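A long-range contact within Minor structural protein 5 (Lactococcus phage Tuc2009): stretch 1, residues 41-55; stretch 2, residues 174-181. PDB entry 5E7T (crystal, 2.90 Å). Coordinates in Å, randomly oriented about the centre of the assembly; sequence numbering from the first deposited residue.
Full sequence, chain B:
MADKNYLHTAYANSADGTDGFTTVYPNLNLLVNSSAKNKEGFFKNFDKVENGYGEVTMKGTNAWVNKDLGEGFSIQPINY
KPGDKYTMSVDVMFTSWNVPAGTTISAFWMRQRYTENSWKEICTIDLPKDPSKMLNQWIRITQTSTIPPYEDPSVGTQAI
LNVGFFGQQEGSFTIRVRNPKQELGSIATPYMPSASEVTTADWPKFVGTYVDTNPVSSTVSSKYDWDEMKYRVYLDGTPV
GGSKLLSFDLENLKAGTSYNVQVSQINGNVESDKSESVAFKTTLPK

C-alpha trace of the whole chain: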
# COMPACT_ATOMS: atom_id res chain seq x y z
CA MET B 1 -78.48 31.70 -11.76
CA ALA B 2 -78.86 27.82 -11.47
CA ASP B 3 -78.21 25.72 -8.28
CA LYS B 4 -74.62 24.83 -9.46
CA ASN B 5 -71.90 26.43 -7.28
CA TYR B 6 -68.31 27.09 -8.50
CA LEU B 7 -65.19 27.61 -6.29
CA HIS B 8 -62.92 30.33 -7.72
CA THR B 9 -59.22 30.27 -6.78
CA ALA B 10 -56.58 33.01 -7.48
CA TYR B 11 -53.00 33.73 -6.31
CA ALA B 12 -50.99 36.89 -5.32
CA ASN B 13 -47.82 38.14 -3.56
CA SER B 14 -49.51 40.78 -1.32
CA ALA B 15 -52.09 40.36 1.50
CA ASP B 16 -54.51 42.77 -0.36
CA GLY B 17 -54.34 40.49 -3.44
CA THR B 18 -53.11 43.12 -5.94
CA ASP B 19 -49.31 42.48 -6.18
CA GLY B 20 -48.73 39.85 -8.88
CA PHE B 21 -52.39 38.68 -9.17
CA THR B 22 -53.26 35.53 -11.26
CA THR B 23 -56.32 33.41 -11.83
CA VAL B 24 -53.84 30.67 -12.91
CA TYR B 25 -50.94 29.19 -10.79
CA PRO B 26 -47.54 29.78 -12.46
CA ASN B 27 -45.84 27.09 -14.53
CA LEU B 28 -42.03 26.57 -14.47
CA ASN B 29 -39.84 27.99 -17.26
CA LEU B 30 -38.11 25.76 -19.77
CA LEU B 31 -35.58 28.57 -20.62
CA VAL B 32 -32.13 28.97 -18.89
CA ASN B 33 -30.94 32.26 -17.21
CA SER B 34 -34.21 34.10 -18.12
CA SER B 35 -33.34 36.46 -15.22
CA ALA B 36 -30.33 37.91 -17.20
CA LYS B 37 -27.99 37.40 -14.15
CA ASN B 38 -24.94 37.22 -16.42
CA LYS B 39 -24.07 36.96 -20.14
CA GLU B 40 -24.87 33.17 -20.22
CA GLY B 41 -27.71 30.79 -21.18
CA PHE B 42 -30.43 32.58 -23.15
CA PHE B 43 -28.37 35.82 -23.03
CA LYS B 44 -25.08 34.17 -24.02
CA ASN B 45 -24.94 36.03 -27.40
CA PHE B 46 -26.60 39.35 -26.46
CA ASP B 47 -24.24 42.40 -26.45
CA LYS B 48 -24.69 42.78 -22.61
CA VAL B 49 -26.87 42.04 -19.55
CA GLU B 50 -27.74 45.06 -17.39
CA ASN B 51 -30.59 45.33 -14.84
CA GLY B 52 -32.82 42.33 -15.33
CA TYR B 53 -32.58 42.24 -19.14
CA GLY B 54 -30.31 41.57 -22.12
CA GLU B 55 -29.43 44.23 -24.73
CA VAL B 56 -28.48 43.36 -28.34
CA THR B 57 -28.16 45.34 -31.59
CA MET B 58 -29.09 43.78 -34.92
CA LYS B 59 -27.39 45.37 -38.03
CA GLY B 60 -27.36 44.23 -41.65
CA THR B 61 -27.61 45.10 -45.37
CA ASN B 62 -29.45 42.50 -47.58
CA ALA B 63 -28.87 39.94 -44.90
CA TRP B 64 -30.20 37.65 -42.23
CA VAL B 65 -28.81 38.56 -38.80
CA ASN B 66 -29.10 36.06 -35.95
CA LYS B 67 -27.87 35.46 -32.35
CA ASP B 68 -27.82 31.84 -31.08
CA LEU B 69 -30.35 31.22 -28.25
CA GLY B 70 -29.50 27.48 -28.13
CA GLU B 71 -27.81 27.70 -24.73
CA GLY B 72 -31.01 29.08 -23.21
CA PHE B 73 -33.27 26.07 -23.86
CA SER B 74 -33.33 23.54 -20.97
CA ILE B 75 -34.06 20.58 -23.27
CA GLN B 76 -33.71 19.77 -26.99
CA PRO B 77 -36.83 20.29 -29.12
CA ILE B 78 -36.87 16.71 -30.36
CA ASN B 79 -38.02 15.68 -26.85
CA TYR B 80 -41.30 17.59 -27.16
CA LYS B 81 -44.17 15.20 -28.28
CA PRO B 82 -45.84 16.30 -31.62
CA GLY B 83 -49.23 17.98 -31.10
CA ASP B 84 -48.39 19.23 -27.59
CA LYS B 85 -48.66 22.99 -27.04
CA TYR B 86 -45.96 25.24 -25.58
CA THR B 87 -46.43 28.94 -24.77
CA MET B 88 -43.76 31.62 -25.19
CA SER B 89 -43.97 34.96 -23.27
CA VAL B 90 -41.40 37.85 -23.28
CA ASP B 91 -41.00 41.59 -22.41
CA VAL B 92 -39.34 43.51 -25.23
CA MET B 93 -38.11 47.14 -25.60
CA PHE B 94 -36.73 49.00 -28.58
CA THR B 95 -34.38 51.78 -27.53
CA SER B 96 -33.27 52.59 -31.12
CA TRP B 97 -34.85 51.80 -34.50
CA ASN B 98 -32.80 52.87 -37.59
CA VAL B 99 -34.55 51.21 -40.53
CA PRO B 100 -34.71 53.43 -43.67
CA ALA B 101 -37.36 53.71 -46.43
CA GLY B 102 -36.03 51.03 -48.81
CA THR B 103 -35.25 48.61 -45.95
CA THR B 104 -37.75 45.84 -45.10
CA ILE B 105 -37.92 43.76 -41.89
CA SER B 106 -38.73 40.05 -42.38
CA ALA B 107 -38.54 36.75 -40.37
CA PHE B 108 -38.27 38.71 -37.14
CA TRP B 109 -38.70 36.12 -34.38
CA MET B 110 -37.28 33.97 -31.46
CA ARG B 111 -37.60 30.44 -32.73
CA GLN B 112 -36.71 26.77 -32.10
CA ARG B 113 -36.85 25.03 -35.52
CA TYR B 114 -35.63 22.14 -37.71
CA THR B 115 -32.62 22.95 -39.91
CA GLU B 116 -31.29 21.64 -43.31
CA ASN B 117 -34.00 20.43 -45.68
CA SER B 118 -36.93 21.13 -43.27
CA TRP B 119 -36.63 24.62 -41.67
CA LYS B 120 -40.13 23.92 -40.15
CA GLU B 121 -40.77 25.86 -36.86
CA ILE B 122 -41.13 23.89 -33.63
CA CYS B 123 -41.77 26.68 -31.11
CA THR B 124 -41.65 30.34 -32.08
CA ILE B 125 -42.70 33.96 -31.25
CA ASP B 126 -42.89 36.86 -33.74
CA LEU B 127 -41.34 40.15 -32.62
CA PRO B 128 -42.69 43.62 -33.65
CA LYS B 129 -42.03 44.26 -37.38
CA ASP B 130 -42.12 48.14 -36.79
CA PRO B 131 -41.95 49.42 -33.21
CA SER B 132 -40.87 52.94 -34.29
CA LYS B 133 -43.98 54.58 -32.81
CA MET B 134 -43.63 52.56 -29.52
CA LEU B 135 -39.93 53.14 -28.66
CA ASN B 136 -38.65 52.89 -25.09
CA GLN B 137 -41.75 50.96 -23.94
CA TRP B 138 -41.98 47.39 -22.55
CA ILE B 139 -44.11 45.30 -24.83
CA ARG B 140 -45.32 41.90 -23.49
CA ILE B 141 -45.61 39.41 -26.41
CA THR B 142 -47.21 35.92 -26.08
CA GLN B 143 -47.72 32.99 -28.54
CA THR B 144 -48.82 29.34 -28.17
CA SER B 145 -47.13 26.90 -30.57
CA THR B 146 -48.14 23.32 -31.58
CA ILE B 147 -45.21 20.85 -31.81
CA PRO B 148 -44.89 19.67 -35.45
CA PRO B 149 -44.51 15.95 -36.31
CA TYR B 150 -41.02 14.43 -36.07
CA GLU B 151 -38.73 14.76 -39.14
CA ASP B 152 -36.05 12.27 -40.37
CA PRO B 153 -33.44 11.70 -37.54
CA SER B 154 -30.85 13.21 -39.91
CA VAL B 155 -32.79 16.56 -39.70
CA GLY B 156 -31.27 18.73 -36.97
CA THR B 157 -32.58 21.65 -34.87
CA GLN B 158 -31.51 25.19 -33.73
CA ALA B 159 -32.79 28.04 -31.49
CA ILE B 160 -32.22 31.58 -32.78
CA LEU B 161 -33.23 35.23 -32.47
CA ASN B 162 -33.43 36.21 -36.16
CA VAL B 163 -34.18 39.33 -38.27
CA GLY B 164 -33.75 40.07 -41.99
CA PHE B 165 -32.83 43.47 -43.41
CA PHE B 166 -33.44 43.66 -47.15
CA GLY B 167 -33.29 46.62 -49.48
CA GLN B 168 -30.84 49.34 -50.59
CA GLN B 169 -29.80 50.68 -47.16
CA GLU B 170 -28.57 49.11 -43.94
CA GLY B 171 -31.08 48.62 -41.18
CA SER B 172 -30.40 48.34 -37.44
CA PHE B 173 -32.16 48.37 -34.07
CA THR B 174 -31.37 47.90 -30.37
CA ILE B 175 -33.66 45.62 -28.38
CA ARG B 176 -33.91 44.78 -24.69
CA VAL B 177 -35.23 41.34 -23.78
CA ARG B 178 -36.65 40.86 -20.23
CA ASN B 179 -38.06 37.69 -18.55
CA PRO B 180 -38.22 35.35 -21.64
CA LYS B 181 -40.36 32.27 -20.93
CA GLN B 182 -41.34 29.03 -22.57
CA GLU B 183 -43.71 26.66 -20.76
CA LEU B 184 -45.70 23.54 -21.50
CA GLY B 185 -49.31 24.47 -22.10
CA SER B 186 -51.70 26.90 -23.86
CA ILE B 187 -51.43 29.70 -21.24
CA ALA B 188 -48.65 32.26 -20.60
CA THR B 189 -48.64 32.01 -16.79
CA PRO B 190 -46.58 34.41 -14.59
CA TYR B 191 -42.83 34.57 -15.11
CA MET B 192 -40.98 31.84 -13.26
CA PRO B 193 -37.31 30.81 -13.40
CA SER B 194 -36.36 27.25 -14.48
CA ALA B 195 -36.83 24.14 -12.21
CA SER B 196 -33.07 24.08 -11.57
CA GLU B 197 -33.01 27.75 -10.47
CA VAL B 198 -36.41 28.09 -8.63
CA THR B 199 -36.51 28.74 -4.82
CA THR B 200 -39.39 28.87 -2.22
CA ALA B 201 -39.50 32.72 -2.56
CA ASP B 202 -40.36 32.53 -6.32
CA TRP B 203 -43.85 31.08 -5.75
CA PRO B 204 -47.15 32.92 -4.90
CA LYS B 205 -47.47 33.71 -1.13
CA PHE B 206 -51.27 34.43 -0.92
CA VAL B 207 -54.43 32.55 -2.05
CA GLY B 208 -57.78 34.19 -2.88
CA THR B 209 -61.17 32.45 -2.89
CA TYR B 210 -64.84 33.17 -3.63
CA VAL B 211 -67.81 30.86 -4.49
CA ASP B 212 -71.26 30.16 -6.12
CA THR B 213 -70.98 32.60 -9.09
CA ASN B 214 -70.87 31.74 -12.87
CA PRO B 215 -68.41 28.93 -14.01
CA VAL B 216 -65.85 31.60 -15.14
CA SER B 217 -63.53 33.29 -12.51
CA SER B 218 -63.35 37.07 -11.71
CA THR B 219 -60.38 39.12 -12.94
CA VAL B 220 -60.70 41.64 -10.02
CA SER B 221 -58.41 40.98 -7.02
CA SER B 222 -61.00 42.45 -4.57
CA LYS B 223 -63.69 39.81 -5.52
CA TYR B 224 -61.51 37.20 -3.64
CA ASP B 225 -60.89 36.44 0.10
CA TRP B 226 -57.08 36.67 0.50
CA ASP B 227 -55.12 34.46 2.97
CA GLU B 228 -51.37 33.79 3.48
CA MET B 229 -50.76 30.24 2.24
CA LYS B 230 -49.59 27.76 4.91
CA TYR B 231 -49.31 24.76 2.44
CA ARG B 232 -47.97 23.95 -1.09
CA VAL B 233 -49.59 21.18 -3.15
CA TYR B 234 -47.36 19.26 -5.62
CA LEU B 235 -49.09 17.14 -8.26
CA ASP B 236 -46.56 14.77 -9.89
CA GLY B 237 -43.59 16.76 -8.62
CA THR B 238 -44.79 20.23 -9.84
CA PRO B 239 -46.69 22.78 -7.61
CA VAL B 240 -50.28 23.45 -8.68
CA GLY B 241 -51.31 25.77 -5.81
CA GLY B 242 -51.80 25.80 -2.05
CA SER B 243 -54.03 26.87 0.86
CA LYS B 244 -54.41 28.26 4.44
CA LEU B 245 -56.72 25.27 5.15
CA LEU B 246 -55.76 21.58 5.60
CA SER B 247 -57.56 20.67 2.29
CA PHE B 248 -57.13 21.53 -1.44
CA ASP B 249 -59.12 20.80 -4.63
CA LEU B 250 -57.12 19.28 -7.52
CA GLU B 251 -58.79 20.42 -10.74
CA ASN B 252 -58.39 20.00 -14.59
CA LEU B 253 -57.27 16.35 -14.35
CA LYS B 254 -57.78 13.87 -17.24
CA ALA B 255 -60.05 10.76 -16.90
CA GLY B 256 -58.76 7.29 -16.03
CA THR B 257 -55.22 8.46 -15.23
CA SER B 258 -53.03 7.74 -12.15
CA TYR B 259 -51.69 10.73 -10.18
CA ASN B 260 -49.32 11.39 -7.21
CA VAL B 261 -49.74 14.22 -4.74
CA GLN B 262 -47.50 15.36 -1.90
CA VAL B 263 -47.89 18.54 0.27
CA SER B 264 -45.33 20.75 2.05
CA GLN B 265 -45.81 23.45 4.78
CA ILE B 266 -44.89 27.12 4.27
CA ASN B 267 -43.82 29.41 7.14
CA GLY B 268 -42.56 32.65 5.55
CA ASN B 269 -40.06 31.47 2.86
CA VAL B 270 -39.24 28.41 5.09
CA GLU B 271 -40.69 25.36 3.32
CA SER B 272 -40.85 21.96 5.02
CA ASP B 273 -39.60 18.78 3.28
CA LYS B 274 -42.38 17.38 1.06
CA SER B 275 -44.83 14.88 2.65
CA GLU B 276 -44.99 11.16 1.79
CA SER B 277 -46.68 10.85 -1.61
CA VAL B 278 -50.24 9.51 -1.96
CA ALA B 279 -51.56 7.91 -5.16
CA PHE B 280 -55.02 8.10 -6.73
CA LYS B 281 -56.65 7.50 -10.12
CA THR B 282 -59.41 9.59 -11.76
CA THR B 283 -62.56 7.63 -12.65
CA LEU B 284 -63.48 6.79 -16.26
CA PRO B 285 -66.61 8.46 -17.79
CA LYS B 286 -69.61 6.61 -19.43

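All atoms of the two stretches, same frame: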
# COMPACT_ATOMS: atom_id res chain seq x y z
N GLY B 41 -26.42 31.40 -20.89
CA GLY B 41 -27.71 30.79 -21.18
C GLY B 41 -28.41 31.43 -22.34
O GLY B 41 -27.82 31.56 -23.41
N PHE B 42 -29.64 31.89 -22.12
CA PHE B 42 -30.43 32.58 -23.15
C PHE B 42 -29.70 33.84 -23.64
O PHE B 42 -29.69 34.12 -24.83
CB PHE B 42 -31.82 32.97 -22.60
CG PHE B 42 -32.84 33.44 -23.63
CD1 PHE B 42 -32.91 34.78 -23.99
CD2 PHE B 42 -33.76 32.56 -24.18
CE1 PHE B 42 -33.85 35.22 -24.92
CE2 PHE B 42 -34.70 33.00 -25.11
CZ PHE B 42 -34.74 34.33 -25.47
N PHE B 43 -29.03 34.56 -22.71
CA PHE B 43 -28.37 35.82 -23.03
C PHE B 43 -26.91 35.68 -23.41
O PHE B 43 -26.21 36.68 -23.56
CB PHE B 43 -28.56 36.83 -21.90
CG PHE B 43 -30.03 37.12 -21.64
CD1 PHE B 43 -30.73 38.00 -22.45
CD2 PHE B 43 -30.72 36.47 -20.62
CE1 PHE B 43 -32.08 38.27 -22.21
CE2 PHE B 43 -32.07 36.74 -20.39
CZ PHE B 43 -32.74 37.63 -21.19
N LYS B 44 -26.47 34.44 -23.65
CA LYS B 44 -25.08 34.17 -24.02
C LYS B 44 -24.57 35.03 -25.18
O LYS B 44 -23.44 35.49 -25.09
CB LYS B 44 -24.86 32.67 -24.30
CG LYS B 44 -23.45 32.28 -24.70
CD LYS B 44 -22.50 32.13 -23.52
CE LYS B 44 -21.06 32.00 -23.95
NZ LYS B 44 -20.16 31.89 -22.77
N ASN B 45 -25.38 35.28 -26.23
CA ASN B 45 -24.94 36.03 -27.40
C ASN B 45 -25.61 37.39 -27.58
O ASN B 45 -25.60 37.96 -28.68
CB ASN B 45 -25.04 35.17 -28.66
CG ASN B 45 -24.19 33.93 -28.57
OD1 ASN B 45 -24.69 32.81 -28.41
ND2 ASN B 45 -22.89 34.10 -28.60
N PHE B 46 -26.09 37.97 -26.48
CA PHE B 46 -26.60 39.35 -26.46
C PHE B 46 -25.35 40.25 -26.29
O PHE B 46 -24.28 39.73 -25.95
CB PHE B 46 -27.60 39.53 -25.30
CG PHE B 46 -29.02 39.16 -25.67
CD1 PHE B 46 -29.36 37.84 -25.93
CD2 PHE B 46 -30.01 40.12 -25.74
CE1 PHE B 46 -30.67 37.49 -26.27
CE2 PHE B 46 -31.31 39.78 -26.09
CZ PHE B 46 -31.63 38.47 -26.35
N ASP B 47 -25.42 41.55 -26.58
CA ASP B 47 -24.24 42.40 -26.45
C ASP B 47 -23.85 42.58 -24.97
O ASP B 47 -22.66 42.57 -24.64
CB ASP B 47 -24.40 43.72 -27.19
CG ASP B 47 -24.70 43.64 -28.68
OD1 ASP B 47 -24.30 42.63 -29.32
OD2 ASP B 47 -25.29 44.62 -29.22
N LYS B 48 -24.87 42.66 -24.07
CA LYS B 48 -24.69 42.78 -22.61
C LYS B 48 -25.95 42.40 -21.82
O LYS B 48 -27.03 42.29 -22.40
CB LYS B 48 -24.25 44.21 -22.21
CG LYS B 48 -25.32 45.30 -22.35
CD LYS B 48 -24.88 46.63 -21.77
CE LYS B 48 -25.81 47.74 -22.20
NZ LYS B 48 -25.15 49.08 -22.09
N VAL B 49 -25.80 42.19 -20.52
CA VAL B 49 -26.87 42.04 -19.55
C VAL B 49 -26.63 43.21 -18.61
O VAL B 49 -25.48 43.59 -18.37
CB VAL B 49 -27.06 40.69 -18.82
CG1 VAL B 49 -27.38 39.58 -19.81
CG2 VAL B 49 -25.87 40.33 -17.96
N GLU B 50 -27.71 43.83 -18.16
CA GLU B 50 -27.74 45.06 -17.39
C GLU B 50 -29.16 45.06 -16.84
O GLU B 50 -30.10 44.68 -17.56
CB GLU B 50 -27.54 46.22 -18.38
CG GLU B 50 -27.28 47.60 -17.80
CD GLU B 50 -27.05 48.61 -18.91
OE1 GLU B 50 -27.92 48.72 -19.81
OE2 GLU B 50 -25.97 49.24 -18.91
N ASN B 51 -29.32 45.42 -15.55
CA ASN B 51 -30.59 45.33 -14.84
C ASN B 51 -31.12 43.91 -15.05
O ASN B 51 -30.31 42.97 -15.14
CB ASN B 51 -31.55 46.41 -15.24
CG ASN B 51 -31.10 47.80 -14.83
OD1 ASN B 51 -31.89 48.54 -14.24
ND2 ASN B 51 -29.86 48.20 -15.15
N GLY B 52 -32.41 43.72 -15.17
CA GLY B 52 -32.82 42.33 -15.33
C GLY B 52 -32.95 41.83 -16.74
O GLY B 52 -33.58 40.80 -16.94
N TYR B 53 -32.38 42.54 -17.71
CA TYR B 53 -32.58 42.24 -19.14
C TYR B 53 -31.27 42.09 -19.93
O TYR B 53 -30.20 42.40 -19.43
CB TYR B 53 -33.46 43.37 -19.77
CG TYR B 53 -32.79 44.74 -19.71
CD1 TYR B 53 -31.74 45.07 -20.57
CD2 TYR B 53 -33.15 45.67 -18.75
CE1 TYR B 53 -31.05 46.27 -20.44
CE2 TYR B 53 -32.49 46.89 -18.63
CZ TYR B 53 -31.43 47.18 -19.48
OH TYR B 53 -30.77 48.38 -19.39
N GLY B 54 -31.41 41.69 -21.18
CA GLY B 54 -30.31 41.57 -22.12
C GLY B 54 -30.49 42.57 -23.24
O GLY B 54 -31.61 42.75 -23.73
N GLU B 55 -29.41 43.25 -23.65
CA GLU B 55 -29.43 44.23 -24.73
C GLU B 55 -28.62 43.67 -25.89
O GLU B 55 -27.57 43.08 -25.66
CB GLU B 55 -28.87 45.60 -24.28
CG GLU B 55 -29.30 46.77 -25.15
CD GLU B 55 -28.63 48.10 -24.85
OE1 GLU B 55 -29.35 49.03 -24.41
OE2 GLU B 55 -27.41 48.22 -25.09
N THR B 174 -31.88 48.35 -31.65
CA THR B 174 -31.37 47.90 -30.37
C THR B 174 -32.58 47.48 -29.60
O THR B 174 -33.57 48.21 -29.57
CB THR B 174 -30.53 48.96 -29.70
OG1 THR B 174 -29.57 49.44 -30.64
CG2 THR B 174 -29.85 48.43 -28.49
N ILE B 175 -32.55 46.26 -29.08
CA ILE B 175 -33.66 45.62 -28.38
C ILE B 175 -33.22 45.13 -27.02
O ILE B 175 -32.10 44.63 -26.86
CB ILE B 175 -34.27 44.47 -29.24
CG1 ILE B 175 -35.60 43.94 -28.65
CG2 ILE B 175 -33.27 43.34 -29.54
CD1 ILE B 175 -36.30 42.82 -29.45
N ARG B 176 -34.11 45.26 -26.04
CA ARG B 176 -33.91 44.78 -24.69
C ARG B 176 -34.88 43.64 -24.49
O ARG B 176 -36.04 43.76 -24.89
CB ARG B 176 -34.12 45.90 -23.69
CG ARG B 176 -32.96 46.86 -23.72
CD ARG B 176 -33.19 48.01 -22.79
NE ARG B 176 -32.01 48.86 -22.71
CZ ARG B 176 -31.92 49.92 -21.91
NH1 ARG B 176 -32.94 50.25 -21.12
NH2 ARG B 176 -30.82 50.66 -21.90
N VAL B 177 -34.39 42.51 -23.99
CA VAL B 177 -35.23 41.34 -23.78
C VAL B 177 -35.22 41.03 -22.29
O VAL B 177 -34.16 40.81 -21.71
CB VAL B 177 -34.75 40.16 -24.65
CG1 VAL B 177 -35.44 38.87 -24.26
CG2 VAL B 177 -34.96 40.46 -26.13
N ARG B 178 -36.41 41.08 -21.65
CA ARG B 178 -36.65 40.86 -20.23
C ARG B 178 -37.61 39.68 -20.01
O ARG B 178 -38.59 39.53 -20.74
CB ARG B 178 -37.21 42.15 -19.60
CG ARG B 178 -37.63 42.04 -18.15
CD ARG B 178 -38.13 43.37 -17.65
NE ARG B 178 -39.58 43.51 -17.78
CZ ARG B 178 -40.23 44.65 -17.57
NH1 ARG B 178 -39.57 45.75 -17.23
NH2 ARG B 178 -41.55 44.71 -17.70
N ASN B 179 -37.32 38.86 -19.00
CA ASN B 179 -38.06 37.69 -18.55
C ASN B 179 -38.59 36.77 -19.70
O ASN B 179 -39.80 36.47 -19.73
CB ASN B 179 -39.18 38.09 -17.62
CG ASN B 179 -38.81 38.95 -16.43
OD1 ASN B 179 -39.62 39.79 -16.02
ND2 ASN B 179 -37.63 38.74 -15.83
N PRO B 180 -37.72 36.28 -20.62
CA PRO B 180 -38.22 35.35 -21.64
C PRO B 180 -38.70 34.05 -20.97
O PRO B 180 -38.14 33.63 -19.96
CB PRO B 180 -37.00 35.12 -22.53
CG PRO B 180 -35.83 35.34 -21.65
CD PRO B 180 -36.26 36.46 -20.72
N LYS B 181 -39.77 33.47 -21.50
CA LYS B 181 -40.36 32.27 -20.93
C LYS B 181 -40.93 31.40 -21.99
O LYS B 181 -41.53 31.87 -22.96
CB LYS B 181 -41.49 32.61 -19.93
CG LYS B 181 -41.84 31.47 -18.96
CD LYS B 181 -43.12 31.72 -18.20
CE LYS B 181 -43.34 30.66 -17.15
NZ LYS B 181 -44.72 30.69 -16.60
O HOH W 1 -34.59 38.92 -18.55
O HOH W 2 -35.31 39.82 -14.65

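The two stretches meet as neighbouring antiparallel strands, 53-55 against 174-178, with a cluster of phenylalanines from stretch 1 packed on one face. Together they bury 602 Å² of surface.

G41 makes no contact with stretch 2. F42 points toward it, and P180 lies over one face of its ring. P180 CG sits 3.8 Å from the centroid of the F42 ring, close to the ring normal, which makes a CH-pi contact. The same ring also reaches V177, with F42 CE1 4.0 Å from V177 CG1.

F43 leaves its backbone sideways, but its ring end comes close. F43 CZ packs 3.7 Å from P180 CD, and F43 CE1 lies 4.0 Å from V177 CG1. A type I turn from F43 to F46 carries K44 and N45 out of reach and brings the chain back. F46 then presents its ring edge to V177, with F46 CE2 3.7 Å from V177 CG2. V177 is therefore held by three aromatic rings.

K48 and E50 lie on the strand that pairs with 53-55 in a hairpin, closed by a type II' turn from E50 to Y53. E50 OE1 is 4.1 Å from R176 NH2. This oxygen lies well out of the guanidinium plane, so the attraction is one of charge alone. E50 OE1 also accepts a 2.9 Å hydrogen bond from Y53 OH, which ties the tyrosine to its own hairpin.

At G52 the link is through water. Water 1 donates to G52 O (2.7 Å) and accepts from N179 N (2.8 Å).

Y53 and E55 share a sheet face with R176. The Y53 ring receives R176 CD over its face, 3.9 Å from the ring centroid, in a second CH-pi contact. The Y53 OH lies over the face of the guanidinium, 3.2 Å from R176 CZ, where it is badly placed to accept its N-H groups.

G54 pairs with V177 through two nearly straight hydrogen bonds: G54 N to V177 O at 2.9 Å and V177 N to G54 O at 2.8 Å. A side chain at G54 would run into F43, because an ideal CB would be 2.2 Å from F43 CD1.

E55 forms the salt bridge of the contact. R176 NE donates to E55 OE1 at 3.2 Å, and R176 NH2 adds a weak bond to E55 OE1 at 3.3 Å. The carboxylate oxygen lies near the guanidinium plane, as these bonds require. E55 CG also packs 3.8 Å from T174 CG2.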